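Local structure of putative esterase (Sulfolobus solfataricus P2, 2RAU) at residues Ala157-Ser162 and Ile314-Ser319. The protein is a putative esterase or lipase, probably an alpha/beta-hydrolase that cleaves ester bonds, and it binds calcium ions. Residues are numbered along the deposited sequence; the frame is centred on the assembly and turned at random.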
loop_
_atom_site.group_PDB
_atom_site.type_symbol
_atom_site.label_atom_id
_atom_site.label_comp_id
_atom_site.label_asym_id
_atom_site.label_seq_id
_atom_site.Cartn_x
_atom_site.Cartn_y
_atom_site.Cartn_z
ATOM N N ALA A 157 7.285 -3.947 5.405
ATOM C CA ALA A 157 6.677 -3.684 6.711
ATOM C C ALA A 157 6.088 -4.980 7.305
ATOM O O ALA A 157 6.279 -5.252 8.494
ATOM C CB ALA A 157 5.624 -2.593 6.603
ATOM N N ALA A 158 5.399 -5.773 6.484
ATOM C CA ALA A 158 4.781 -7.034 6.938
ATOM C C ALA A 158 5.838 -8.013 7.444
ATOM O O ALA A 158 5.667 -8.676 8.500
ATOM C CB ALA A 158 3.985 -7.656 5.834
ATOM N N LEU A 159 6.938 -8.113 6.703
ATOM C CA LEU A 159 8.026 -8.985 7.086
ATOM C C LEU A 159 8.742 -8.507 8.342
ATOM O O LEU A 159 9.090 -9.323 9.208
ATOM C CB LEU A 159 9.026 -9.131 5.937
ATOM C CG LEU A 159 8.858 -10.418 5.130
ATOM C CD1 LEU A 159 9.368 -10.253 3.703
ATOM C CD2 LEU A 159 9.552 -11.567 5.883
ATOM N N ASN A 160 9.012 -7.199 8.407
ATOM C CA ASN A 160 9.639 -6.593 9.597
ATOM C C ASN A 160 8.764 -6.764 10.871
ATOM O O ASN A 160 9.257 -7.112 11.960
ATOM C CB ASN A 160 9.941 -5.110 9.317
ATOM C CG ASN A 160 11.072 -4.928 8.338
ATOM O OD1 ASN A 160 11.694 -5.904 7.930
ATOM N ND2 ASN A 160 11.319 -3.685 7.910
ATOM N N TYR A 161 7.469 -6.501 10.729
ATOM C CA TYR A 161 6.508 -6.700 11.812
ATOM C C TYR A 161 6.499 -8.165 12.260
ATOM O O TYR A 161 6.572 -8.458 13.468
ATOM C CB TYR A 161 5.080 -6.259 11.396
ATOM C CG TYR A 161 4.129 -6.342 12.532
ATOM C CD1 TYR A 161 3.944 -5.265 13.384
ATOM C CD2 TYR A 161 3.414 -7.522 12.793
ATOM C CE1 TYR A 161 3.097 -5.360 14.462
ATOM C CE2 TYR A 161 2.541 -7.606 13.886
ATOM C CZ TYR A 161 2.400 -6.527 14.710
ATOM O OH TYR A 161 1.549 -6.594 15.805
ATOM N N SER A 162 6.447 -9.076 11.284
ATOM C CA SER A 162 6.419 -10.495 11.556
ATOM C C SER A 162 7.688 -10.973 12.230
ATOM O O SER A 162 7.627 -11.817 13.080
ATOM C CB SER A 162 6.188 -11.300 10.268
ATOM O OG SER A 162 4.917 -11.033 9.736
ATOM N N ILE A 314 15.517 -14.479 1.180
ATOM C CA ILE A 314 15.310 -14.028 2.565
ATOM C C ILE A 314 13.902 -14.356 3.114
ATOM O O ILE A 314 13.634 -14.140 4.279
ATOM C CB ILE A 314 15.564 -12.500 2.684
ATOM N N LEU A 315 13.020 -14.920 2.291
ATOM C CA LEU A 315 11.644 -15.253 2.699
ATOM C C LEU A 315 11.493 -16.551 3.506
ATOM O O LEU A 315 12.351 -17.411 3.459
ATOM C CB LEU A 315 10.743 -15.376 1.466
ATOM C CG LEU A 315 10.503 -14.157 0.580
ATOM C CD1 LEU A 315 9.662 -14.595 -0.607
ATOM C CD2 LEU A 315 9.854 -13.013 1.338
ATOM N N PRO A 316 10.396 -16.697 4.267
ATOM C CA PRO A 316 10.183 -17.961 4.988
ATOM C C PRO A 316 10.326 -19.225 4.113
ATOM O O PRO A 316 10.123 -19.153 2.902
ATOM C CB PRO A 316 8.766 -17.802 5.528
ATOM C CG PRO A 316 8.633 -16.319 5.726
ATOM C CD PRO A 316 9.347 -15.702 4.578
ATOM N N SER A 317 10.674 -20.360 4.730
ATOM C CA SER A 317 10.934 -21.617 3.999
ATOM C C SER A 317 9.697 -22.103 3.227
ATOM O O SER A 317 9.793 -22.610 2.109
ATOM C CB SER A 317 11.453 -22.718 4.956
ATOM N N ASN A 318 8.531 -21.954 3.836
ATOM C CA ASN A 318 7.252 -22.258 3.160
ATOM C C ASN A 318 7.046 -21.676 1.736
ATOM O O ASN A 318 6.503 -22.334 0.846
ATOM C CB ASN A 318 6.097 -21.652 3.984
ATOM C CG ASN A 318 5.994 -22.259 5.376
ATOM O OD1 ASN A 318 6.768 -21.898 6.295
ATOM N ND2 ASN A 318 5.026 -23.180 5.550
ATOM N N SER A 319 7.512 -20.445 1.567
ATOM C CA SER A 319 7.008 -19.549 0.570
ATOM C C SER A 319 6.702 -20.075 -0.828
ATOM O O SER A 319 7.544 -20.659 -1.469
ATOM C CB SER A 319 7.926 -18.334 0.512
ATOM O OG SER A 319 8.123 -17.813 1.817
#
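Leu-159 and Leu-315 meet by their methyl groups where, in what looks like an alpha/beta-hydrolase fold, a helix flanking the central sheet is approached by the loop leading into an edge strand. Helix 153-169 begins directly after the serine of a GxSxG pattern, consistent with a nucleophile elbow, and residues 314-319 run into strand 320-324. The pair illustrates how branched aliphatic side chains can join distant parts of a chain without a hydrogen bond passing between them. The two leucines cross at about a right angle, and CD1 of Leu-159 lies 3.7 Å from CD2 of Leu-315. Leu-315 holds CG beside its backbone N and opposite the carbonyl carbon (chi1 -63°), which carries CD2 toward the helix although its CB sets off across the direction of the helix rather than at it. In Leu-159 a chi1 of -100°, some 40° from the staggered value, suggests a torsional cost as its methyls part between Leu-315 and Pro-316; CD2 of Leu-159 comes to 4.3 Å from CD of Pro-316, a looser touch. Both leucines also touch Leu-175 of strand 170-176, while Tyr-290 and Ile-293 pack on Leu-159. Within each segment a serine hydroxyl hydrogen-bonds to a backbone carbonyl: Ser-162 OG to Ala-158 O, on the opposite face from Ser-162 N, and Ser-319 OG to Pro-316 O at 2.6 Å, on the same face as Ser-319 N.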